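PDB 5Y6I: transcriptional regulator KdgR from Pseudomonas aeruginosa, which probably binds DNA as a dimeric transcription factor of the IclR family, with a winged helix-turn-helix domain joined to a GAF-like C-terminal domain. Local coordinates for residues Thr23-Ala28 against Ser50-Tyr55; Ala86-Met91 against Phe217-Arg222. All blocks are in the same frame, centred on the assembly; numbering follows the deposited sequence.

Contact 1. Residues Thr23-Ala28 against Ser50-Tyr55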
ATOM      1  N   THR A  23     -15.664  16.458   0.599  1.00 72.37           N
ATOM      2  CA  THR A  23     -14.430  15.700   0.477  1.00 68.97           C
ATOM      3  C   THR A  23     -13.259  16.580   0.077  1.00 67.10           C
ATOM      4  O   THR A  23     -12.111  16.216   0.356  1.00 71.42           O
ATOM      5  CB  THR A  23     -14.589  14.541  -0.503  1.00 72.55           C
ATOM      6  OG1 THR A  23     -15.112  15.018  -1.751  1.00 74.18           O
ATOM      7  CG2 THR A  23     -15.503  13.471   0.100  1.00 74.24           C
ATOM      8  N   ASP A  24     -13.515  17.739  -0.534  1.00 61.70           N
ATOM      9  CA  ASP A  24     -12.436  18.710  -0.671  1.00 66.52           C
ATOM     10  C   ASP A  24     -11.884  19.102   0.696  1.00 70.94           C
ATOM     11  O   ASP A  24     -10.680  19.339   0.840  1.00 76.32           O
ATOM     12  CB  ASP A  24     -12.910  19.945  -1.435  1.00 70.77           C
ATOM     13  CG  ASP A  24     -13.140  19.676  -2.934  1.00 81.55           C
ATOM     14  OD1 ASP A  24     -12.584  18.696  -3.496  1.00 78.79           O
ATOM     15  OD2 ASP A  24     -13.877  20.477  -3.559  1.00 89.80           O
ATOM     16  N   ILE A  25     -12.736  19.145   1.718  1.00 69.71           N
ATOM     17  CA  ILE A  25     -12.250  19.408   3.064  1.00 72.27           C
ATOM     18  C   ILE A  25     -11.524  18.185   3.615  1.00 73.20           C
ATOM     19  O   ILE A  25     -10.457  18.303   4.230  1.00 71.63           O
ATOM     20  CB  ILE A  25     -13.410  19.842   3.974  1.00 72.68           C
ATOM     21  CG1 ILE A  25     -13.907  21.220   3.549  1.00 81.56           C
ATOM     22  CG2 ILE A  25     -12.967  19.855   5.429  1.00 68.61           C
ATOM     23  CD1 ILE A  25     -15.123  21.690   4.329  1.00 87.89           C
ATOM     24  N   LEU A  26     -12.091  16.994   3.405  1.00 66.98           N
ATOM     25  CA  LEU A  26     -11.436  15.784   3.879  1.00 65.03           C
ATOM     26  C   LEU A  26     -10.059  15.647   3.255  1.00 68.02           C
ATOM     27  O   LEU A  26      -9.102  15.218   3.913  1.00 68.23           O
ATOM     28  CB  LEU A  26     -12.306  14.575   3.564  1.00 69.05           C
ATOM     29  CG  LEU A  26     -11.834  13.167   3.912  1.00 72.34           C
ATOM     30  CD1 LEU A  26     -11.722  12.958   5.422  1.00 75.45           C
ATOM     31  CD2 LEU A  26     -12.797  12.150   3.301  1.00 70.36           C
ATOM     32  N   LYS A  27      -9.934  16.048   1.995  1.00 64.56           N
ATOM     33  CA  LYS A  27      -8.658  15.937   1.312  1.00 61.00           C
ATOM     34  C   LYS A  27      -7.635  16.884   1.920  1.00 61.24           C
ATOM     35  O   LYS A  27      -6.442  16.567   1.983  1.00 70.63           O
ATOM     36  CB  LYS A  27      -8.843  16.218  -0.185  1.00 66.40           C
ATOM     37  CG  LYS A  27      -7.552  16.275  -0.979  1.00 71.94           C
ATOM     38  CD  LYS A  27      -7.711  17.027  -2.292  1.00 84.20           C
ATOM     39  CE  LYS A  27      -8.535  16.234  -3.296  1.00 89.44           C
ATOM     40  NZ  LYS A  27      -8.480  16.814  -4.673  1.00 92.80           N
ATOM     41  N   ALA A  28      -8.067  18.050   2.363  1.00 55.80           N
ATOM     42  CA  ALA A  28      -7.099  18.968   2.948  1.00 61.72           C
ATOM     43  C   ALA A  28      -6.798  18.661   4.405  1.00 67.33           C
ATOM     44  O   ALA A  28      -5.731  19.040   4.896  1.00 72.06           O
ATOM     45  CB  ALA A  28      -7.593  20.398   2.844  1.00 56.42           C
ATOM     46  N   SER A  50     -16.055  29.930   8.417  1.00 68.85           N
ATOM     47  CA  SER A  50     -17.376  29.539   8.900  1.00 71.46           C
ATOM     48  C   SER A  50     -17.932  28.354   8.116  1.00 70.84           C
ATOM     49  O   SER A  50     -18.431  27.387   8.708  1.00 64.39           O
ATOM     50  CB  SER A  50     -18.330  30.739   8.863  1.00 77.81           C
ATOM     51  OG  SER A  50     -18.170  31.530   7.692  1.00 83.91           O
ATOM     52  N   LYS A  51     -17.835  28.385   6.783  1.00 78.93           N
ATOM     53  CA  LYS A  51     -18.280  27.226   6.017  1.00 83.49           C
ATOM     54  C   LYS A  51     -17.452  25.987   6.347  1.00 76.32           C
ATOM     55  O   LYS A  51     -17.995  24.878   6.401  1.00 79.93           O
ATOM     56  CB  LYS A  51     -18.246  27.530   4.512  1.00 93.62           C
ATOM     57  CG  LYS A  51     -18.206  26.313   3.606  1.00101.02           C
ATOM     58  CD  LYS A  51     -18.503  26.671   2.137  1.00107.58           C
ATOM     59  CE  LYS A  51     -17.228  27.000   1.361  1.00108.40           C
ATOM     60  NZ  LYS A  51     -17.413  27.639   0.017  1.00109.79           N
ATOM     61  N   VAL A  52     -16.150  26.143   6.605  1.00 70.21           N
ATOM     62  CA  VAL A  52     -15.353  24.966   6.962  1.00 70.09           C
ATOM     63  C   VAL A  52     -15.854  24.389   8.275  1.00 64.84           C
ATOM     64  O   VAL A  52     -16.113  23.182   8.386  1.00 59.16           O
ATOM     65  CB  VAL A  52     -13.845  25.295   7.012  1.00 63.10           C
ATOM     66  CG1 VAL A  52     -13.020  24.059   7.434  1.00 54.81           C
ATOM     67  CG2 VAL A  52     -13.373  25.781   5.659  1.00 65.55           C
ATOM     68  N   HIS A  53     -16.034  25.248   9.281  1.00 68.95           N
ATOM     69  CA  HIS A  53     -16.553  24.761  10.557  1.00 71.54           C
ATOM     70  C   HIS A  53     -17.880  24.030  10.388  1.00 77.32           C
ATOM     71  O   HIS A  53     -18.107  23.012  11.048  1.00 83.02           O
ATOM     72  CB  HIS A  53     -16.715  25.900  11.564  1.00 70.09           C
ATOM     73  CG  HIS A  53     -17.471  25.486  12.784  1.00 71.63           C
ATOM     74  ND1 HIS A  53     -16.859  24.905  13.873  1.00 75.48           N
ATOM     75  CD2 HIS A  53     -18.796  25.495  13.055  1.00 77.48           C
ATOM     76  CE1 HIS A  53     -17.774  24.598  14.774  1.00 81.86           C
ATOM     77  NE2 HIS A  53     -18.956  24.949  14.303  1.00 86.71           N
ATOM     78  N   ARG A  54     -18.754  24.514   9.503  1.00 83.48           N
ATOM     79  CA  ARG A  54     -20.048  23.865   9.314  1.00 85.40           C
ATOM     80  C   ARG A  54     -19.877  22.460   8.764  1.00 79.02           C
ATOM     81  O   ARG A  54     -20.456  21.502   9.295  1.00 76.27           O
ATOM     82  CB  ARG A  54     -20.941  24.701   8.391  1.00 91.08           C
ATOM     83  CG  ARG A  54     -22.418  24.547   8.722  1.00 96.83           C
ATOM     84  CD  ARG A  54     -23.275  25.627   8.091  1.00102.68           C
ATOM     85  NE  ARG A  54     -22.637  26.943   8.085  1.00103.66           N
ATOM     86  CZ  ARG A  54     -22.468  27.666   6.981  1.00103.26           C
ATOM     87  NH1 ARG A  54     -22.892  27.182   5.816  1.00104.16           N
ATOM     88  NH2 ARG A  54     -21.883  28.861   7.037  1.00 98.59           N
ATOM     89  N   TYR A  55     -19.066  22.313   7.707  1.00 77.59           N
ATOM     90  CA  TYR A  55     -18.868  20.997   7.100  1.00 76.89           C
ATOM     91  C   TYR A  55     -17.990  20.103   7.960  1.00 68.97           C
ATOM     92  O   TYR A  55     -18.139  18.878   7.915  1.00 67.71           O
ATOM     93  CB  TYR A  55     -18.270  21.126   5.698  1.00 79.75           C
ATOM     94  CG  TYR A  55     -19.251  21.580   4.643  1.00 89.60           C
ATOM     95  CD1 TYR A  55     -19.453  22.931   4.396  1.00 92.32           C
ATOM     96  CD2 TYR A  55     -19.974  20.657   3.894  1.00 92.92           C
ATOM     97  CE1 TYR A  55     -20.348  23.353   3.443  1.00 98.39           C
ATOM     98  CE2 TYR A  55     -20.880  21.070   2.942  1.00 97.15           C
ATOM     99  CZ  TYR A  55     -21.059  22.424   2.717  1.00101.16           C
ATOM    100  OH  TYR A  55     -21.951  22.859   1.759  1.00106.22           O
TER
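Ile25 makes the whole of this helix-to-helix contact from its side, reaching out of helix 18-31 to meet Val52 and Tyr55 one turn apart on helix 49-61. The packing is apolar and centres on a single methyl group. Ile25 CD1 lies 3.5 Å from Tyr55 CB and 4.1 Å from Tyr55 CG, meeting the root of the aromatic side chain obliquely, and the two side chains cross at about a right angle. The extended ethyl branch puts the methyl there: CG1 lies beside the backbone N of Ile25, and CD1 continues away from the helix with chi2 at 176°. Ile25 CD1 also comes to 4.2 Å from Val52 CA and 4.4 Å from Val52 CG1, a looser contact than the one with Tyr55. At the closest point the backbones are 7.5 Å apart, measured between Ile25 CA and Val52 CA.

No hydrogen bond links the two segments; the backbone bonds within them run along each helix, such as Lys27 N to Thr23 O and Tyr55 N to Lys51 O. Lys51 O also lies in plane at the edge of the Tyr55 ring. That ring leads away from Ile25, reaching Ser18 and Val21 on the first helix and Ala19 of the second subunit.

Further packing closes the small core. Met47 touches both Ile25 and Val52, while Val52 also rests on Leu38 and Ala42. Elsewhere on the first helix, Thr23 OG1 and Asp24 OD1 hydrogen-bond to Ser62 OG of the second subunit. The helix at 49-61 follows helix 38-45 after a short turn and precedes the two-stranded wing, as the recognition helix does in winged helix-turn-helix domains; its packing on helix 18-31 is part of the three-helix core of that fold.

Contact 2. Residues Ala86-Met91 against Phe217-Arg222; sequences AALDSM and FDARGR
Asp218, whose CB lies 3.8 Å from Met91 SD, has a carboxylate gripped by its own loop. Asp218 OD1 accepts Arg222 N at 2.6 Å, on the syn side but 34° out of the carboxylate plane, and takes a second, weak bond from Arg220 N. Asp218 OD2 uses the syn lone pair to receive Arg222 NE at 2.9 Å in a salt bridge. Asp218 reaches these donors because CG sits between its backbone N and carbonyl carbon (chi1 64°), turning the carboxylate inward over the turn. Arg222 also forms a salt bridge through NH1 to Glu128 of the second subunit, and one face of its guanidinium is covered near the rim by Arg220 CD.

Across the contact the one polar link is weak: Ala219 N points at Met91 SD over 3.5 Å. Met91 runs extended to its sulfur (chi2 -173°), bringing SD to this N-H, and the bend at chi3 turns only CE. Met91 SD packs 3.6 Å from Ala219 CB. Leu88 CD2 meets Ala219 CB as well, at 3.7 Å. Ala219 is thus touched by both side chains that helix 78-88 and the following loop direct at the turn. Leu88 also packs on Leu81 of the second subunit.

Residues Asp218-Gly221 form a type I turn, closed by Gly221 N to Asp218 O; Asp218 N bonds to Arg222 O, and Gly221 has positive phi. These features define a type I turn with a G1 bulge, the connection of a beta hairpin between strands 209-217 and 223-232 of the GAF-like domain.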
ATOM      1  N   ALA A  86      -9.182   0.356   2.437  1.00 50.80           N
ATOM      2  CA  ALA A  86      -9.825  -0.328   1.326  1.00 51.48           C
ATOM      3  C   ALA A  86      -9.125   0.024   0.025  1.00 58.75           C
ATOM      4  O   ALA A  86      -8.847  -0.856  -0.800  1.00 57.29           O
ATOM      5  CB  ALA A  86     -11.307   0.047   1.249  1.00 57.33           C
ATOM      6  N   ALA A  87      -8.798   1.309  -0.150  1.00 51.72           N
ATOM      7  CA  ALA A  87      -8.034   1.751  -1.307  1.00 61.39           C
ATOM      8  C   ALA A  87      -6.710   1.015  -1.396  1.00 65.74           C
ATOM      9  O   ALA A  87      -6.392   0.402  -2.417  1.00 66.87           O
ATOM     10  CB  ALA A  87      -7.800   3.263  -1.232  1.00 66.77           C
ATOM     11  N   LEU A  88      -5.926   1.056  -0.315  1.00 68.31           N
ATOM     12  CA  LEU A  88      -4.598   0.446  -0.320  1.00 61.90           C
ATOM     13  C   LEU A  88      -4.669  -1.065  -0.550  1.00 55.80           C
ATOM     14  O   LEU A  88      -3.768  -1.651  -1.159  1.00 60.72           O
ATOM     15  CB  LEU A  88      -3.881   0.774   0.993  1.00 57.98           C
ATOM     16  CG  LEU A  88      -3.583   2.265   1.215  1.00 59.40           C
ATOM     17  CD1 LEU A  88      -3.468   2.561   2.680  1.00 66.10           C
ATOM     18  CD2 LEU A  88      -2.294   2.678   0.524  1.00 61.51           C
ATOM     19  N   ASP A  89      -5.723  -1.718  -0.060  1.00 53.47           N
ATOM     20  CA  ASP A  89      -5.928  -3.121  -0.401  1.00 54.42           C
ATOM     21  C   ASP A  89      -6.294  -3.303  -1.869  1.00 63.28           C
ATOM     22  O   ASP A  89      -6.283  -4.435  -2.362  1.00 63.56           O
ATOM     23  CB  ASP A  89      -7.037  -3.724   0.474  1.00 51.51           C
ATOM     24  CG  ASP A  89      -7.193  -5.218   0.268  1.00 55.69           C
ATOM     25  OD1 ASP A  89      -6.162  -5.860  -0.009  1.00 60.17           O
ATOM     26  OD2 ASP A  89      -8.323  -5.760   0.369  1.00 54.23           O
ATOM     27  N   SER A  90      -6.636  -2.231  -2.575  1.00 64.55           N
ATOM     28  CA  SER A  90      -7.070  -2.350  -3.957  1.00 66.70           C
ATOM     29  C   SER A  90      -5.994  -1.983  -4.971  1.00 67.71           C
ATOM     30  O   SER A  90      -6.201  -2.215  -6.164  1.00 75.17           O
ATOM     31  CB  SER A  90      -8.302  -1.482  -4.198  1.00 71.29           C
ATOM     32  OG  SER A  90      -9.405  -1.952  -3.458  1.00 77.74           O
ATOM     33  N   MET A  91      -4.866  -1.418  -4.540  1.00 65.27           N
ATOM     34  CA  MET A  91      -3.799  -1.075  -5.471  1.00 71.75           C
ATOM     35  C   MET A  91      -3.436  -2.278  -6.336  1.00 72.91           C
ATOM     36  O   MET A  91      -3.414  -3.418  -5.865  1.00 68.19           O
ATOM     37  CB  MET A  91      -2.568  -0.592  -4.709  1.00 74.69           C
ATOM     38  CG  MET A  91      -2.624   0.816  -4.183  1.00 72.78           C
ATOM     39  SD  MET A  91      -1.032   1.310  -3.480  1.00 87.89           S
ATOM     40  CE  MET A  91      -0.903   0.183  -2.102  1.00 83.81           C
ATOM     41  N   PHE A 217       6.152   3.099  -8.628  1.00 66.38           N
ATOM     42  CA  PHE A 217       6.037   3.039  -7.175  1.00 60.29           C
ATOM     43  C   PHE A 217       4.579   2.964  -6.740  1.00 66.72           C
ATOM     44  O   PHE A 217       3.688   3.487  -7.415  1.00 74.13           O
ATOM     45  CB  PHE A 217       6.671   4.270  -6.532  1.00 53.77           C
ATOM     46  CG  PHE A 217       8.107   4.467  -6.896  1.00 64.06           C
ATOM     47  CD1 PHE A 217       9.103   3.732  -6.264  1.00 65.97           C
ATOM     48  CD2 PHE A 217       8.472   5.377  -7.873  1.00 66.42           C
ATOM     49  CE1 PHE A 217      10.448   3.909  -6.607  1.00 66.54           C
ATOM     50  CE2 PHE A 217       9.811   5.557  -8.220  1.00 63.22           C
ATOM     51  CZ  PHE A 217      10.794   4.829  -7.587  1.00 64.64           C
ATOM     52  N   ASP A 218       4.339   2.347  -5.579  1.00 59.62           N
ATOM     53  CA  ASP A 218       2.992   2.353  -5.035  1.00 55.49           C
ATOM     54  C   ASP A 218       2.848   3.503  -4.051  1.00 58.36           C
ATOM     55  O   ASP A 218       3.779   4.286  -3.812  1.00 50.42           O
ATOM     56  CB  ASP A 218       2.626   0.995  -4.412  1.00 58.68           C
ATOM     57  CG  ASP A 218       3.485   0.616  -3.207  1.00 63.04           C
ATOM     58  OD1 ASP A 218       4.351   1.427  -2.776  1.00 61.36           O
ATOM     59  OD2 ASP A 218       3.287  -0.521  -2.683  1.00 57.57           O
ATOM     60  N   ALA A 219       1.634   3.615  -3.497  1.00 59.82           N
ATOM     61  CA  ALA A 219       1.338   4.639  -2.503  1.00 56.45           C
ATOM     62  C   ALA A 219       2.418   4.726  -1.437  1.00 61.31           C
ATOM     63  O   ALA A 219       2.781   5.826  -1.003  1.00 68.20           O
ATOM     64  CB  ALA A 219      -0.015   4.344  -1.853  1.00 60.05           C
ATOM     65  N   ARG A 220       2.942   3.584  -0.990  1.00 63.61           N
ATOM     66  CA  ARG A 220       3.888   3.594   0.119  1.00 62.78           C
ATOM     67  C   ARG A 220       5.328   3.749  -0.345  1.00 62.15           C
ATOM     68  O   ARG A 220       6.240   3.700   0.484  1.00 68.47           O
ATOM     69  CB  ARG A 220       3.721   2.332   0.971  1.00 69.29           C
ATOM     70  CG  ARG A 220       2.259   1.912   1.130  1.00 73.17           C
ATOM     71  CD  ARG A 220       2.106   0.930   2.247  1.00 67.11           C
ATOM     72  NE  ARG A 220       2.836   1.446   3.377  1.00 73.59           N
ATOM     73  CZ  ARG A 220       2.296   1.733   4.555  1.00 78.48           C
ATOM     74  NH1 ARG A 220       1.008   1.503   4.789  1.00 71.90           N
ATOM     75  NH2 ARG A 220       3.065   2.222   5.510  1.00 85.60           N
ATOM     76  N   GLY A 221       5.543   3.969  -1.637  1.00 63.63           N
ATOM     77  CA  GLY A 221       6.858   4.155  -2.203  1.00 66.25           C
ATOM     78  C   GLY A 221       7.567   2.885  -2.607  1.00 69.41           C
ATOM     79  O   GLY A 221       8.748   2.945  -2.990  1.00 71.43           O
ATOM     80  N   ARG A 222       6.904   1.732  -2.523  1.00 66.58           N
ATOM     81  CA  ARG A 222       7.563   0.467  -2.793  1.00 63.55           C
ATOM     82  C   ARG A 222       7.593   0.253  -4.292  1.00 63.79           C
ATOM     83  O   ARG A 222       6.685   0.673  -5.009  1.00 65.09           O
ATOM     84  CB  ARG A 222       6.836  -0.685  -2.083  1.00 66.87           C
ATOM     85  CG  ARG A 222       6.402  -0.362  -0.635  1.00 72.98           C
ATOM     86  CD  ARG A 222       5.753  -1.552   0.103  1.00 75.94           C
ATOM     87  NE  ARG A 222       4.412  -1.855  -0.383  1.00 78.21           N
ATOM     88  CZ  ARG A 222       3.434  -2.346   0.368  1.00 79.85           C
ATOM     89  NH1 ARG A 222       3.640  -2.576   1.650  1.00 81.25           N
ATOM     90  NH2 ARG A 222       2.239  -2.585  -0.161  1.00 81.33           N
TER

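In the fold
The two contacts follow one another along the chain and belong to different parts of it: contact 1 lies in the helix-turn-helix region, contact 2 in the C-terminal region, where the end of helix 78-88 meets the hairpin turn. Their centres are 25 Å apart and their nearest atoms about 11 Å, without touching. Helix 78-88, following the wing, supplies one side of contact 2 and so connects the helix-turn-helix region, the probable DNA-binding part, to the hairpin of the five-stranded sheet. The centre of contact 1 lies about 30 Å from the centre of the chain, that of contact 2 about 10 Å. Both adjoin the second subunit, which thus packs against both regions.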